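Local coordinates for protein putative cytochrome P450 hydroxylase (PDB 6GMF) that probably uses its heme iron to activate molecular oxygen and insert an oxygen atom into terpenes, as a cytochrome P450 monooxygenase, at residues A259-L263 with L361-I367; V266-V270 with A353-E358; E144-V148 with E202-S206; L106-I110 with V141-M145. One frame throughout, in Å; residues are numbered along the deposited sequence.

Contact 1 (A259-L263 with L361-I367)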
loop_
_atom_site.group_PDB
_atom_site.type_symbol
_atom_site.label_atom_id
_atom_site.label_comp_id
_atom_site.label_asym_id
_atom_site.label_seq_id
_atom_site.Cartn_x
_atom_site.Cartn_y
_atom_site.Cartn_z
ATOM N N ALA A 259 14.636 -13.744 -13.744
ATOM C CA ALA A 259 13.659 -12.744 -14.199
ATOM C C ALA A 259 14.293 -11.779 -15.202
ATOM O O ALA A 259 13.593 -11.253 -16.011
ATOM C CB ALA A 259 13.072 -11.999 -13.015
ATOM N N GLN A 260 15.599 -11.533 -15.087
ATOM C CA GLN A 260 16.298 -10.645 -15.997
ATOM C C GLN A 260 16.386 -11.314 -17.372
ATOM O O GLN A 260 16.336 -10.619 -18.381
ATOM C CB GLN A 260 17.672 -10.264 -15.443
ATOM C CG GLN A 260 17.616 -9.061 -14.518
ATOM C CD GLN A 260 18.974 -8.485 -14.220
ATOM O OE1 GLN A 260 19.858 -9.182 -13.723
ATOM N NE2 GLN A 260 19.149 -7.201 -14.513
ATOM N N ALA A 261 16.487 -12.654 -17.396
ATOM C CA ALA A 261 16.535 -13.440 -18.649
ATOM C C ALA A 261 15.129 -13.685 -19.218
ATOM O O ALA A 261 14.970 -13.869 -20.414
ATOM C CB ALA A 261 17.257 -14.743 -18.412
ATOM N N ASP A 262 14.095 -13.687 -18.373
ATOM C CA ASP A 262 12.730 -13.861 -18.832
ATOM C C ASP A 262 11.819 -12.860 -18.106
ATOM O O ASP A 262 11.259 -13.154 -17.044
ATOM C CB ASP A 262 12.234 -15.291 -18.593
ATOM C CG ASP A 262 10.818 -15.563 -19.065
ATOM O OD1 ASP A 262 10.223 -14.687 -19.716
ATOM O OD2 ASP A 262 10.287 -16.648 -18.735
ATOM N N LEU A 263 11.615 -11.707 -18.745
ATOM C CA LEU A 263 10.795 -10.649 -18.197
ATOM C C LEU A 263 9.324 -11.048 -18.042
ATOM O O LEU A 263 8.614 -10.415 -17.270
ATOM C CB LEU A 263 10.949 -9.427 -19.104
ATOM C CG LEU A 263 12.352 -8.818 -19.084
ATOM C CD1 LEU A 263 12.434 -7.629 -20.026
ATOM C CD2 LEU A 263 12.768 -8.405 -17.677
ATOM N N LEU A 361 14.821 -4.227 -14.732
ATOM C CA LEU A 361 15.443 -5.517 -14.979
ATOM C C LEU A 361 16.039 -5.517 -16.381
ATOM O O LEU A 361 17.088 -6.137 -16.575
ATOM C CB LEU A 361 14.417 -6.645 -14.832
ATOM C CG LEU A 361 13.986 -6.977 -13.406
ATOM C CD1 LEU A 361 13.157 -8.251 -13.348
ATOM C CD2 LEU A 361 15.166 -7.066 -12.474
ATOM N N ALA A 362 15.343 -4.894 -17.350
ATOM C CA ALA A 362 15.809 -4.887 -18.757
ATOM C C ALA A 362 17.037 -3.985 -18.904
ATOM O O ALA A 362 17.990 -4.325 -19.574
ATOM C CB ALA A 362 14.714 -4.432 -19.666
ATOM N N ARG A 363 17.016 -2.807 -18.276
ATOM C CA ARG A 363 18.042 -1.810 -18.529
ATOM C C ARG A 363 19.240 -1.905 -17.587
ATOM O O ARG A 363 20.292 -1.412 -17.924
ATOM C CB ARG A 363 17.398 -0.431 -18.491
ATOM C CG ARG A 363 16.488 -0.220 -19.684
ATOM C CD ARG A 363 15.899 1.161 -19.694
ATOM N NE ARG A 363 16.906 2.195 -19.868
ATOM C CZ ARG A 363 16.675 3.487 -19.672
ATOM N NH1 ARG A 363 15.442 3.910 -19.437
ATOM N NH2 ARG A 363 17.681 4.342 -19.722
ATOM N N LEU A 364 19.089 -2.478 -16.393
ATOM C CA LEU A 364 20.211 -2.551 -15.466
ATOM C C LEU A 364 20.888 -3.910 -15.647
ATOM O O LEU A 364 20.192 -4.912 -15.778
ATOM C CB LEU A 364 19.728 -2.399 -14.021
ATOM C CG LEU A 364 19.615 -0.983 -13.455
ATOM C CD1 LEU A 364 18.878 -0.042 -14.379
ATOM C CD2 LEU A 364 18.947 -1.002 -12.089
ATOM N N GLY A 365 22.227 -3.925 -15.617
ATOM C CA GLY A 365 23.014 -5.161 -15.622
ATOM C C GLY A 365 22.871 -5.860 -14.293
ATOM O O GLY A 365 21.775 -5.889 -13.742
ATOM N N ASP A 366 23.950 -6.462 -13.799
ATOM C CA ASP A 366 23.994 -7.050 -12.481
ATOM C C ASP A 366 23.584 -6.007 -11.440
ATOM O O ASP A 366 24.135 -4.891 -11.418
ATOM C CB ASP A 366 25.387 -7.564 -12.134
ATOM C CG ASP A 366 25.842 -8.770 -12.935
ATOM O OD1 ASP A 366 25.038 -9.275 -13.772
ATOM O OD2 ASP A 366 27.003 -9.188 -12.722
ATOM N N ILE A 367 22.590 -6.363 -10.616
ATOM C CA ILE A 367 22.093 -5.511 -9.557
ATOM C C ILE A 367 22.455 -6.146 -8.226
ATOM O O ILE A 367 22.141 -7.321 -7.998
ATOM C CB ILE A 367 20.569 -5.327 -9.690
ATOM C CG1 ILE A 367 20.197 -4.804 -11.080
ATOM C CG2 ILE A 367 20.030 -4.427 -8.590
ATOM C CD1 ILE A 367 18.793 -5.153 -11.534
HETATM O O HOH W 1 16.977 -8.115 -19.140
#

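Contact 2 (V266-V270 with A353-E358)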
loop_
_atom_site.group_PDB
_atom_site.type_symbol
_atom_site.label_atom_id
_atom_site.label_comp_id
_atom_site.label_asym_id
_atom_site.label_seq_id
_atom_site.Cartn_x
_atom_site.Cartn_y
_atom_site.Cartn_z
ATOM N N VAL A 266 7.847 -11.364 -14.468
ATOM C CA VAL A 266 7.705 -10.224 -13.547
ATOM C C VAL A 266 6.352 -10.237 -12.835
ATOM O O VAL A 266 6.333 -9.967 -11.629
ATOM C CB VAL A 266 7.999 -8.886 -14.259
ATOM C CG1 VAL A 266 7.487 -7.688 -13.458
ATOM C CG2 VAL A 266 9.488 -8.747 -14.548
ATOM N N PRO A 267 5.195 -10.524 -13.462
ATOM C CA PRO A 267 3.925 -10.548 -12.732
ATOM C C PRO A 267 3.982 -11.543 -11.559
ATOM O O PRO A 267 3.442 -11.252 -10.464
ATOM C CB PRO A 267 2.840 -10.867 -13.751
ATOM C CG PRO A 267 3.498 -10.421 -15.069
ATOM C CD PRO A 267 4.987 -10.641 -14.921
ATOM N N ALA A 268 4.683 -12.659 -11.762
ATOM C CA ALA A 268 4.800 -13.654 -10.722
ATOM C C ALA A 268 5.730 -13.176 -9.606
ATOM O O ALA A 268 5.524 -13.533 -8.440
ATOM C CB ALA A 268 5.290 -14.961 -11.290
ATOM N N VAL A 269 6.779 -12.446 -9.970
ATOM C CA VAL A 269 7.677 -11.861 -9.030
ATOM C C VAL A 269 6.832 -10.954 -8.123
ATOM O O VAL A 269 6.928 -11.043 -6.888
ATOM C CB VAL A 269 8.831 -11.096 -9.707
ATOM C CG1 VAL A 269 9.696 -10.375 -8.690
ATOM C CG2 VAL A 269 9.715 -12.024 -10.563
ATOM N N VAL A 270 6.001 -10.119 -8.744
ATOM C CA VAL A 270 5.230 -9.147 -7.998
ATOM C C VAL A 270 4.303 -9.869 -7.006
ATOM O O VAL A 270 4.148 -9.431 -5.848
ATOM C CB VAL A 270 4.482 -8.191 -8.933
ATOM C CG1 VAL A 270 3.461 -7.356 -8.183
ATOM C CG2 VAL A 270 5.445 -7.290 -9.684
ATOM N N ALA A 353 4.208 -1.749 -10.489
ATOM C CA ALA A 353 5.294 -2.607 -10.075
ATOM C C ALA A 353 5.791 -3.417 -11.286
ATOM O O ALA A 353 7.024 -3.565 -11.480
ATOM C CB ALA A 353 4.881 -3.501 -8.922
ATOM N N LYS A 354 4.849 -3.994 -12.031
ATOM C CA LYS A 354 5.271 -4.781 -13.244
ATOM C C LYS A 354 6.109 -3.891 -14.158
ATOM O O LYS A 354 7.226 -4.277 -14.597
ATOM C CB LYS A 354 4.061 -5.301 -13.989
ATOM C CG LYS A 354 4.382 -6.063 -15.278
ATOM C CD LYS A 354 3.210 -6.180 -16.200
ATOM C CE LYS A 354 3.074 -4.933 -17.045
ATOM N NZ LYS A 354 2.268 -5.148 -18.275
ATOM N N VAL A 355 5.571 -2.712 -14.465
ATOM C CA VAL A 355 6.262 -1.891 -15.459
ATOM C C VAL A 355 7.622 -1.443 -14.919
ATOM O O VAL A 355 8.623 -1.562 -15.585
ATOM C CB VAL A 355 5.405 -0.722 -15.954
ATOM C CG1 VAL A 355 6.256 0.247 -16.781
ATOM C CG2 VAL A 355 4.204 -1.195 -16.755
ATOM N N MET A 356 7.690 -0.979 -13.653
ATOM C CA MET A 356 8.938 -0.466 -13.141
ATOM C C MET A 356 9.972 -1.595 -13.083
ATOM O O MET A 356 11.134 -1.399 -13.436
ATOM C CB MET A 356 8.775 0.145 -11.745
ATOM C CG MET A 356 9.927 0.965 -11.281
ATOM S SD MET A 356 10.162 2.448 -12.278
ATOM C CE MET A 356 11.658 2.039 -13.168
ATOM N N LEU A 357 9.559 -2.784 -12.643
ATOM C CA LEU A 357 10.512 -3.881 -12.545
ATOM C C LEU A 357 10.912 -4.340 -13.965
ATOM O O LEU A 357 12.089 -4.659 -14.191
ATOM C CB LEU A 357 9.911 -5.016 -11.721
ATOM C CG LEU A 357 9.813 -4.727 -10.223
ATOM C CD1 LEU A 357 9.019 -5.813 -9.576
ATOM C CD2 LEU A 357 11.189 -4.595 -9.565
ATOM N N GLU A 358 9.983 -4.333 -14.923
ATOM C CA GLU A 358 10.329 -4.703 -16.330
ATOM C C GLU A 358 11.435 -3.775 -16.854
ATOM O O GLU A 358 12.410 -4.216 -17.481
ATOM C CB GLU A 358 9.141 -4.596 -17.284
ATOM C CG GLU A 358 8.234 -5.794 -17.308
ATOM C CD GLU A 358 6.957 -5.553 -18.105
ATOM O OE1 GLU A 358 6.608 -4.360 -18.377
ATOM O OE2 GLU A 358 6.288 -6.532 -18.450
#

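Contact 3 (E144-V148 with E202-S206)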
loop_
_atom_site.group_PDB
_atom_site.type_symbol
_atom_site.label_atom_id
_atom_site.label_comp_id
_atom_site.label_asym_id
_atom_site.label_seq_id
_atom_site.Cartn_x
_atom_site.Cartn_y
_atom_site.Cartn_z
ATOM N N GLU A 144 -0.603 12.660 -12.031
ATOM C CA GLU A 144 -1.097 12.777 -13.416
ATOM C C GLU A 144 -2.557 12.337 -13.473
ATOM O O GLU A 144 -3.376 12.986 -14.162
ATOM C CB GLU A 144 -0.205 11.988 -14.366
ATOM C CG GLU A 144 1.101 12.733 -14.526
ATOM C CD GLU A 144 2.049 12.256 -15.590
ATOM O OE1 GLU A 144 1.627 11.413 -16.462
ATOM O OE2 GLU A 144 3.219 12.723 -15.524
ATOM N N MET A 145 -2.899 11.260 -12.760
ATOM C CA MET A 145 -4.283 10.770 -12.763
ATOM C C MET A 145 -5.235 11.810 -12.181
ATOM O O MET A 145 -6.363 12.001 -12.681
ATOM C CB MET A 145 -4.415 9.480 -11.965
ATOM C CG MET A 145 -3.874 8.321 -12.707
ATOM S SD MET A 145 -4.185 6.804 -11.769
ATOM C CE MET A 145 -5.937 6.893 -11.462
ATOM N N LEU A 146 -4.776 12.524 -11.164
ATOM C CA LEU A 146 -5.581 13.587 -10.558
ATOM C C LEU A 146 -5.548 14.930 -11.304
ATOM O O LEU A 146 -6.166 15.899 -10.853
ATOM C CB LEU A 146 -5.081 13.784 -9.131
ATOM C CG LEU A 146 -5.464 12.678 -8.160
ATOM C CD1 LEU A 146 -4.679 12.832 -6.877
ATOM C CD2 LEU A 146 -6.962 12.675 -7.878
ATOM N N GLY A 147 -4.815 15.043 -12.398
ATOM C CA GLY A 147 -4.829 16.249 -13.163
ATOM C C GLY A 147 -4.090 17.403 -12.503
ATOM O O GLY A 147 -4.441 18.561 -12.726
ATOM N N VAL A 148 -3.043 17.117 -11.726
ATOM C CA VAL A 148 -2.259 18.183 -11.059
ATOM C C VAL A 148 -1.546 19.028 -12.130
ATOM O O VAL A 148 -0.963 18.485 -13.019
ATOM C CB VAL A 148 -1.254 17.584 -10.064
ATOM C CG1 VAL A 148 -0.330 18.645 -9.499
ATOM C CG2 VAL A 148 -1.933 16.863 -8.915
ATOM N N GLU A 202 -10.115 14.803 -18.605
ATOM C CA GLU A 202 -10.126 13.333 -18.561
ATOM C C GLU A 202 -9.610 12.813 -17.204
ATOM O O GLU A 202 -9.570 11.600 -16.978
ATOM C CB GLU A 202 -9.303 12.770 -19.722
ATOM C CG GLU A 202 -9.964 12.925 -21.093
ATOM N N ASP A 203 -9.319 13.725 -16.279
ATOM C CA ASP A 203 -8.657 13.414 -15.012
ATOM C C ASP A 203 -9.673 12.864 -14.008
ATOM O O ASP A 203 -10.927 12.953 -14.169
ATOM C CB ASP A 203 -8.072 14.688 -14.395
ATOM C CG ASP A 203 -9.181 15.663 -14.045
ATOM O OD1 ASP A 203 -9.660 16.351 -14.964
ATOM O OD2 ASP A 203 -9.600 15.702 -12.886
ATOM N N LEU A 204 -9.138 12.339 -12.911
ATOM C CA LEU A 204 -9.935 11.677 -11.900
ATOM C C LEU A 204 -10.873 12.649 -11.180
ATOM O O LEU A 204 -11.998 12.261 -10.759
ATOM C CB LEU A 204 -8.969 11.059 -10.890
ATOM C CG LEU A 204 -9.122 9.608 -10.511
ATOM C CD1 LEU A 204 -9.524 8.708 -11.662
ATOM C CD2 LEU A 204 -7.819 9.157 -9.869
ATOM N N ILE A 205 -10.462 13.895 -10.991
ATOM C CA ILE A 205 -11.371 14.849 -10.308
ATOM C C ILE A 205 -12.619 15.047 -11.172
ATOM O O ILE A 205 -13.734 15.014 -10.654
ATOM C CB ILE A 205 -10.716 16.187 -9.955
ATOM C CG1 ILE A 205 -9.497 15.986 -9.047
ATOM C CG2 ILE A 205 -11.770 17.110 -9.329
ATOM C CD1 ILE A 205 -9.835 15.541 -7.626
ATOM N N SER A 206 -12.409 15.244 -12.470
ATOM C CA SER A 206 -13.518 15.413 -13.431
ATOM C C SER A 206 -14.431 14.192 -13.403
ATOM O O SER A 206 -15.667 14.343 -13.373
ATOM C CB SER A 206 -13.028 15.635 -14.822
ATOM O OG SER A 206 -12.297 16.845 -14.916
#

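Contact 4 (L106-I110 with V141-M145)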
loop_
_atom_site.group_PDB
_atom_site.type_symbol
_atom_site.label_atom_id
_atom_site.label_comp_id
_atom_site.label_asym_id
_atom_site.label_seq_id
_atom_site.Cartn_x
_atom_site.Cartn_y
_atom_site.Cartn_z
ATOM N N LEU A 106 -3.366 3.629 -18.477
ATOM C CA LEU A 106 -2.150 4.369 -18.027
ATOM C C LEU A 106 -0.857 3.665 -18.429
ATOM O O LEU A 106 0.197 4.269 -18.313
ATOM C CB LEU A 106 -2.189 4.500 -16.504
ATOM C CG LEU A 106 -3.117 5.558 -15.923
ATOM C CD1 LEU A 106 -3.247 5.387 -14.422
ATOM C CD2 LEU A 106 -2.613 6.950 -16.250
ATOM N N GLU A 107 -0.893 2.412 -18.912
ATOM C CA GLU A 107 0.330 1.632 -18.991
ATOM C C GLU A 107 1.387 2.307 -19.887
ATOM O O GLU A 107 2.583 2.297 -19.568
ATOM C CB GLU A 107 0.027 0.185 -19.411
ATOM C CG GLU A 107 1.279 -0.603 -19.674
ATOM C CD GLU A 107 1.125 -2.087 -19.914
ATOM O OE1 GLU A 107 -0.008 -2.556 -19.916
ATOM O OE2 GLU A 107 2.155 -2.759 -20.062
ATOM N N PRO A 108 1.052 2.841 -21.086
ATOM C CA PRO A 108 2.075 3.515 -21.890
ATOM C C PRO A 108 2.779 4.672 -21.167
ATOM O O PRO A 108 4.021 4.786 -21.250
ATOM C CB PRO A 108 1.303 3.969 -23.147
ATOM C CG PRO A 108 0.214 2.885 -23.249
ATOM C CD PRO A 108 -0.217 2.657 -21.809
ATOM N N ARG A 109 2.012 5.487 -20.462
ATOM C CA ARG A 109 2.588 6.630 -19.721
ATOM C C ARG A 109 3.437 6.114 -18.556
ATOM O O ARG A 109 4.422 6.704 -18.252
ATOM C CB ARG A 109 1.470 7.523 -19.198
ATOM C CG ARG A 109 1.973 8.713 -18.402
ATOM C CD ARG A 109 3.018 9.533 -19.120
ATOM N NE ARG A 109 3.532 10.541 -18.209
ATOM C CZ ARG A 109 4.764 10.997 -18.205
ATOM N NH1 ARG A 109 5.634 10.576 -19.103
ATOM N NH2 ARG A 109 5.136 11.866 -17.294
ATOM N N ILE A 110 2.981 5.072 -17.895
ATOM C CA ILE A 110 3.744 4.483 -16.776
ATOM C C ILE A 110 5.094 3.965 -17.295
ATOM O O ILE A 110 6.108 4.125 -16.625
ATOM C CB ILE A 110 2.902 3.421 -16.042
ATOM C CG1 ILE A 110 1.749 4.076 -15.272
ATOM C CG2 ILE A 110 3.783 2.575 -15.126
ATOM C CD1 ILE A 110 0.706 3.134 -14.745
ATOM N N VAL A 141 2.543 9.130 -10.996
ATOM C CA VAL A 141 1.396 8.531 -11.638
ATOM C C VAL A 141 0.098 9.066 -11.045
ATOM O O VAL A 141 -0.767 9.528 -11.802
ATOM C CB VAL A 141 1.421 7.007 -11.557
ATOM C CG1 VAL A 141 0.104 6.440 -12.061
ATOM C CG2 VAL A 141 2.601 6.483 -12.330
ATOM N N ILE A 142 0.009 9.148 -9.713
ATOM C CA ILE A 142 -1.250 9.607 -9.094
ATOM C C ILE A 142 -1.474 11.097 -9.351
ATOM O O ILE A 142 -2.633 11.514 -9.558
ATOM C CB ILE A 142 -1.425 9.203 -7.619
ATOM C CG1 ILE A 142 -2.900 9.076 -7.234
ATOM C CG2 ILE A 142 -0.690 10.153 -6.676
ATOM C CD1 ILE A 142 -3.633 7.958 -7.967
ATOM N N ALA A 143 -0.412 11.914 -9.314
ATOM C CA ALA A 143 -0.584 13.337 -9.664
ATOM C C ALA A 143 -1.096 13.476 -11.111
ATOM O O ALA A 143 -1.951 14.288 -11.398
ATOM C CB ALA A 143 0.726 14.046 -9.428
ATOM N N GLU A 144 -0.603 12.660 -12.031
ATOM C CA GLU A 144 -1.097 12.777 -13.416
ATOM C C GLU A 144 -2.557 12.337 -13.473
ATOM O O GLU A 144 -3.376 12.986 -14.162
ATOM C CB GLU A 144 -0.205 11.988 -14.366
ATOM C CG GLU A 144 1.101 12.733 -14.526
ATOM C CD GLU A 144 2.049 12.256 -15.590
ATOM O OE1 GLU A 144 1.627 11.413 -16.462
ATOM O OE2 GLU A 144 3.219 12.723 -15.524
ATOM N N MET A 145 -2.899 11.260 -12.760
ATOM C CA MET A 145 -4.283 10.770 -12.763
ATOM C C MET A 145 -5.235 11.810 -12.181
ATOM O O MET A 145 -6.363 12.001 -12.681
ATOM C CB MET A 145 -4.415 9.480 -11.965
ATOM C CG MET A 145 -3.874 8.321 -12.707
ATOM S SD MET A 145 -4.185 6.804 -11.769
ATOM C CE MET A 145 -5.937 6.893 -11.462
#

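Contact 1 (A259-L263 with L361-I367)
This is a contact between two helix ends, far from the heme, at the edge of the helical part of the P450 fold. Segment 259-263 ends helix 253-261, which corresponds to the J helix of the family. Segment 361-367 ends helix 346-363, the L helix, and runs on into the following loop. Q260 makes both direct hydrogen bonds and has the largest covered area. Its side chain lies along L361, with CG of Q260 3.8 Å from CD2 of L361, and its amide end reaches the turn beyond the helix. NE2 of Q260 donates to G365 O at 3.0 Å, almost in line, and to L361 O at 3.1 Å. One amide thus ties the last turn of the L helix to the loop that leaves it. A water adds a bridge from backbone to backbone: it donates to Q260 O at 2.7 Å and to L361 O at 3.2 Å. L361 also points into an apolar patch. Its CD1 meets A259 CB at 3.8 Å, and its CB meets L263 CD2 at 3.7 Å. L263 CD1 then touches A362 CB at 3.9 Å. The far side of segment 361-367 faces helix 107-119, where R363 forms a salt bridge with D119 and L364 packs on V118. The backbone of G365 is hydrogen-bonded to that of T393, near the C-terminus.

Contact 2 (V266-V270 with A353-E358)
The K and L helices of the P450 fold pack here. Segment 266-270 is the first part of helix 266-276, which by sequence carries the family's ExxR motif. Segment 353-358 is the middle of helix 346-363, the L helix, which follows the heme-ligating cysteine. Over these segments the axes approach to 9.2 Å, and the directions differ by 119°, so the helices cross steeply. No hydrogen bond joins the segments, and the contact rests on van der Waals packing. Two valines one turn apart, V266 and V270, supply most of it from the K helix. V266 CG1 sits over the L helix backbone, 3.6 Å from K354 O and 4.0 Å from L357 CB. P267 adds a looser touch on the chain of K354. The polar ends turn to helix 107-119 instead: K354 forms a salt bridge with E107, and E358 one with R111. The buried side continues into helix 220-251, the long central helix of the fold, where L357 packs on A245 and L246 and A353 on L241. The side chain of A353 comes to about 7 Å from the heme; the L helix lies on its proximal side, as in P450s generally. V270 reaches two residues one turn apart on the L helix: its CG2 is 3.9 Å from A353 CB and 3.9 Å from L357 CD1.

Contact 3 (E144-V148 with E202-S206)
L204 lies against M145, with its CD2 only 3.3 Å from M145 CE, and its CB also meets L146 CD2 at 4.0 Å. The contact joins two helix ends. Helix 136-145, part of the E helix of the P450 fold, ends in a Schellman motif, and helix 204-210, matching the H helix, begins with D203 as its N-cap. The two ends are bonded directly: L204 N donates to M145 O at 2.8 Å. A backbone NH of the starting helix is thereby paired with a carbonyl from the last turn of the ending one. G147 makes the close approach possible. Its phi is positive, as the Schellman turn requires, and its CA lies 3.8 Å from D203 CB. A side chain at G147 would point toward the other segment, and its CB would clash with D203 CB. L146 turns back over the joint, with CD2 at 4.1 Å from I205 CD1. The same leucine packs on F156, on F189 and on A227 and L231 of helix 220-251, so the joint is well covered. D203 OD1 also forms a salt bridge with R196 of helix 177-198. S206 N donates the capping bond to D203 OD2 at 2.9 Å, and S206 OG adds a side-chain bond to D203 OD1 at 2.7 Å.

Contact 4 (L106-I110 with V141-M145)
A bidentate salt bridge between R109 and E144 links helix 107-119 to helix 136-145. R109 NE donates to E144 OE1 at 2.7 Å, and R109 NH2 donates to E144 OE2 at 2.7 Å. Both bonds are nearly straight, and the carboxylate meets the guanidinium edge-on near its plane. E144 OE2 has a second partner in R153, so the pair also reaches helix 153-163. Next to the charges the contact is apolar. L106 CD1 presses on M145 SD at 3.2 Å and on V141 CG1 at 4.2 Å. One turn further along, I110 CG1 packs on V141 CG2 at 3.9 Å. The segments lie around the start of helix 107-119 and at the end of helix 136-145, which match the D and E helices of the P450 helical bundle. Two other members of that bundle adjoin the contact: I110 and M145 touch helix 346-363, while I142, which also touches the heme, packs on helix 220-251.

In the fold
Contacts 1 and 2 both use helix 346-363 and meet directly, with L361 CD1 3.9 Å from V266 CG2. Their centres are 11 Å apart. Contacts 3 and 4 share E144 and M145 at the end of helix 136-145, and their centres are 10 Å apart. The two pairs are joined through contacts 2 and 4, where K354 NZ and E107 OE2 form a salt bridge at 3.0 Å and V355 CB packs on I110 CG2 at 3.8 Å. Contacts 2, 3 and 4 all come near the heme: the side chain of the shared M145 is about 6 Å from it and that of A353 in contact 2 about 7 Å. Contact 1 lies away from the heme site.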